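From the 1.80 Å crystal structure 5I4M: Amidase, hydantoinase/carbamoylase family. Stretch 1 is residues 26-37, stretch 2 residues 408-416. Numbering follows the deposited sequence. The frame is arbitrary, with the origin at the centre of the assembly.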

# COMPACT_ATOMS: atom_id res chain seq x y z
N LYS A 26 5.40 -40.99 -26.88
CA LYS A 26 4.49 -40.10 -26.17
C LYS A 26 4.94 -39.97 -24.72
O LYS A 26 5.73 -40.78 -24.22
N VAL A 27 4.44 -38.94 -24.06
CA VAL A 27 4.89 -38.65 -22.70
C VAL A 27 4.20 -39.59 -21.72
O VAL A 27 3.21 -40.26 -22.04
N ASP A 28 4.76 -39.64 -20.51
CA ASP A 28 4.14 -40.30 -19.36
C ASP A 28 3.32 -39.22 -18.66
O ASP A 28 3.86 -38.42 -17.89
N GLY A 29 2.01 -39.18 -18.93
CA GLY A 29 1.20 -38.08 -18.43
C GLY A 29 1.09 -38.05 -16.92
O GLY A 29 1.05 -36.97 -16.31
N ARG A 30 1.02 -39.22 -16.28
CA ARG A 30 0.94 -39.25 -14.83
C ARG A 30 2.24 -38.79 -14.20
O ARG A 30 2.23 -38.05 -13.20
N ARG A 31 3.38 -39.21 -14.76
CA ARG A 31 4.66 -38.75 -14.24
C ARG A 31 4.76 -37.23 -14.29
O ARG A 31 5.20 -36.60 -13.32
N LEU A 32 4.32 -36.62 -15.40
CA LEU A 32 4.34 -35.17 -15.52
C LEU A 32 3.38 -34.52 -14.52
O LEU A 32 3.75 -33.58 -13.81
N TRP A 33 2.14 -35.02 -14.46
CA TRP A 33 1.17 -34.47 -13.52
C TRP A 33 1.67 -34.56 -12.08
O TRP A 33 1.57 -33.58 -11.32
N ASP A 34 2.21 -35.72 -11.69
CA ASP A 34 2.72 -35.85 -10.32
C ASP A 34 3.88 -34.90 -10.07
O ASP A 34 4.02 -34.38 -8.95
N SER A 35 4.71 -34.64 -11.08
CA SER A 35 5.78 -33.68 -10.86
C SER A 35 5.22 -32.28 -10.64
O SER A 35 5.76 -31.52 -9.83
N LEU A 36 4.11 -31.94 -11.32
CA LEU A 36 3.46 -30.66 -11.07
C LEU A 36 2.89 -30.59 -9.66
O LEU A 36 3.04 -29.57 -8.97
N MET A 37 2.25 -31.67 -9.20
CA MET A 37 1.72 -31.66 -7.85
C MET A 37 2.84 -31.58 -6.82
O MET A 37 2.66 -30.97 -5.76
N ASP A 408 -6.08 -23.46 -12.88
CA ASP A 408 -6.23 -24.91 -12.94
C ASP A 408 -6.20 -25.40 -14.38
O ASP A 408 -6.54 -24.66 -15.31
N ALA A 409 -5.80 -26.66 -14.54
CA ALA A 409 -5.78 -27.32 -15.84
C ALA A 409 -6.13 -28.79 -15.63
O ALA A 409 -5.89 -29.34 -14.55
N THR A 410 -6.70 -29.41 -16.65
CA THR A 410 -7.02 -30.83 -16.50
C THR A 410 -5.81 -31.69 -16.83
O THR A 410 -4.94 -31.29 -17.60
N PRO A 411 -5.73 -32.90 -16.26
CA PRO A 411 -4.68 -33.84 -16.68
C PRO A 411 -4.62 -34.05 -18.18
O PRO A 411 -3.52 -34.12 -18.76
N ALA A 412 -5.78 -34.15 -18.84
CA ALA A 412 -5.81 -34.30 -20.30
C ALA A 412 -5.08 -33.16 -21.00
O ALA A 412 -4.27 -33.40 -21.90
N TRP A 413 -5.38 -31.91 -20.62
CA TRP A 413 -4.70 -30.77 -21.24
C TRP A 413 -3.20 -30.81 -20.99
O TRP A 413 -2.40 -30.55 -21.90
N ILE A 414 -2.81 -31.08 -19.75
CA ILE A 414 -1.39 -31.10 -19.39
C ILE A 414 -0.65 -32.13 -20.24
O ILE A 414 0.40 -31.84 -20.82
N GLU A 415 -1.21 -33.34 -20.34
CA GLU A 415 -0.56 -34.39 -21.12
C GLU A 415 -0.51 -34.04 -22.60
O GLU A 415 0.52 -34.23 -23.26
N ALA A 416 -1.61 -33.49 -23.14
CA ALA A 416 -1.66 -33.19 -24.57
C ALA A 416 -0.61 -32.16 -24.95
O ALA A 416 0.07 -32.31 -25.98

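Where two helices cross steeply, packing depends less on long matching ridges than on a few well-shaped side chains, and this amidase offers a compact example. Helix 29-37 and helix 411-416 run at 109° to each other, their axes 9.3 Å apart at closest approach, and no direct hydrogen bond links the two stretches.

The largest bump is Trp33. Its t rotamer (chi1 -179°, chi2 -93°) carries the indole to the start of the second helix, where one face receives the proline ring: Pro411 CG lies 3.8 Å from the centroid of the six-membered ring of Trp33, only 7° off the normal, a CH-pi contact. The rim of the indole meets different neighbours, with Trp33 CH2 3.4 Å from Ala409 O and Trp33 CZ3 3.8 Å from Ile414 CG1.

Ile414 is the answering knob. Pointing toward the first helix with both chi angles m, it enters a hollow lined by Leu32, Trp33 and Leu36. Its CG2 methyl lies 3.7 Å from Leu32 CD2 and equally 3.7 Å from Leu36 CD1, while CG1 faces the tryptophan. The leucines reach it by different routes, Leu32 as t,p and Leu36 as m,t.

Further along, Gly29 leaves room for an extended Glu415, whose three chi angles are all near 180°. Gly29 CA sits 3.9 Å from Glu415 OE2, and an ideal CB on Gly29 would fall 2.3 Å from that oxygen, a clash. Val27, in the m rotamer, packs its CG2 4.0 Å from Glu415 CG. The carboxylate finds its polar links through water: one molecule donates to Val27 O (2.8 Å) and Glu415 OE1 (2.7 Å), and a second accepts from Gly29 N (2.8 Å) while donating to Glu415 OE1 (2.9 Å). Apolar shape fills the centre; water joins the polar margin.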

# COMPACT_ATOMS: atom_id res chain seq x y z
CB LYS A 26 3.04 -40.59 -26.25
CG LYS A 26 2.83 -42.04 -25.84
CD LYS A 26 1.35 -42.43 -25.95
CE LYS A 26 1.08 -43.80 -25.35
NZ LYS A 26 1.70 -44.89 -26.15
CB VAL A 27 4.63 -37.17 -22.33
CG1 VAL A 27 5.35 -36.26 -23.30
CG2 VAL A 27 3.15 -36.88 -22.32
CB ASP A 28 5.21 -40.90 -18.46
CG ASP A 28 4.65 -41.69 -17.29
OD1 ASP A 28 3.53 -41.40 -16.82
OD2 ASP A 28 5.36 -42.61 -16.83
CB ARG A 30 0.58 -40.65 -14.34
CG ARG A 30 0.49 -40.73 -12.82
CD ARG A 30 0.13 -42.12 -12.32
NE ARG A 30 1.09 -43.13 -12.75
CZ ARG A 30 1.04 -44.40 -12.39
NH1 ARG A 30 0.07 -44.83 -11.58
NH2 ARG A 30 1.96 -45.26 -12.82
CB ARG A 31 5.80 -39.39 -15.04
CG ARG A 31 7.18 -39.01 -14.53
CD ARG A 31 8.24 -39.87 -15.23
NE ARG A 31 8.24 -39.66 -16.67
CZ ARG A 31 8.85 -40.48 -17.53
NH1 ARG A 31 9.48 -41.55 -17.08
NH2 ARG A 31 8.81 -40.23 -18.84
CB LEU A 32 3.98 -34.77 -16.95
CG LEU A 32 3.78 -33.27 -17.20
CD1 LEU A 32 4.99 -32.47 -16.78
CD2 LEU A 32 3.48 -33.05 -18.69
CB TRP A 33 -0.17 -35.21 -13.64
CG TRP A 33 -1.21 -34.68 -12.70
CD1 TRP A 33 -1.50 -35.13 -11.44
CD2 TRP A 33 -2.08 -33.57 -12.94
NE1 TRP A 33 -2.51 -34.37 -10.89
CE2 TRP A 33 -2.87 -33.40 -11.78
CE3 TRP A 33 -2.26 -32.69 -14.02
CZ2 TRP A 33 -3.85 -32.41 -11.69
CZ3 TRP A 33 -3.23 -31.70 -13.91
CH2 TRP A 33 -4.01 -31.56 -12.76
CB ASP A 34 3.14 -37.29 -10.05
CG ASP A 34 1.96 -38.25 -10.03
OD1 ASP A 34 0.81 -37.78 -9.95
OD2 ASP A 34 2.19 -39.48 -10.09
CB SER A 35 6.78 -33.71 -12.02
OG SER A 35 6.28 -33.09 -13.19
CB LEU A 36 2.36 -30.41 -12.11
CG LEU A 36 2.90 -29.94 -13.45
CD1 LEU A 36 1.90 -30.21 -14.59
CD2 LEU A 36 3.23 -28.45 -13.41
CB MET A 37 0.86 -32.91 -7.62
CG MET A 37 -0.30 -33.05 -8.63
SD MET A 37 -1.49 -31.69 -8.49
CE MET A 37 -1.06 -30.71 -9.94
CB ASP A 408 -7.52 -25.36 -12.26
CG ASP A 408 -7.45 -26.79 -11.75
OD1 ASP A 408 -6.35 -27.40 -11.75
OD2 ASP A 408 -8.52 -27.30 -11.33
CB ALA A 409 -4.43 -27.19 -16.53
CB THR A 410 -8.16 -31.23 -17.44
OG1 THR A 410 -7.68 -31.17 -18.79
CG2 THR A 410 -9.35 -30.30 -17.26
CB PRO A 411 -5.06 -35.12 -15.92
CG PRO A 411 -5.73 -34.62 -14.67
CD PRO A 411 -6.49 -33.38 -15.08
CB ALA A 412 -7.25 -34.40 -20.79
CB TRP A 413 -5.26 -29.45 -20.71
CG TRP A 413 -6.66 -29.19 -21.08
CD1 TRP A 413 -7.38 -29.77 -22.10
CD2 TRP A 413 -7.53 -28.27 -20.43
NE1 TRP A 413 -8.66 -29.26 -22.11
CE2 TRP A 413 -8.78 -28.34 -21.10
CE3 TRP A 413 -7.39 -27.39 -19.35
CZ2 TRP A 413 -9.87 -27.56 -20.72
CZ3 TRP A 413 -8.48 -26.62 -18.96
CH2 TRP A 413 -9.71 -26.72 -19.64
CB ILE A 414 -1.23 -31.37 -17.88
CG1 ILE A 414 -1.76 -30.18 -17.09
CG2 ILE A 414 0.23 -31.65 -17.51
CD1 ILE A 414 -1.05 -28.85 -17.43
CB GLU A 415 -1.28 -35.72 -20.90
CG GLU A 415 -0.76 -36.87 -21.74
CD GLU A 415 -1.39 -38.19 -21.35
OE1 GLU A 415 -1.12 -39.20 -22.01
OE2 GLU A 415 -2.14 -38.21 -20.36
CB ALA A 416 -3.05 -32.69 -24.96
O HOH W 1 0.96 -39.72 -23.65
O HOH W 2 0.25 -41.03 -20.19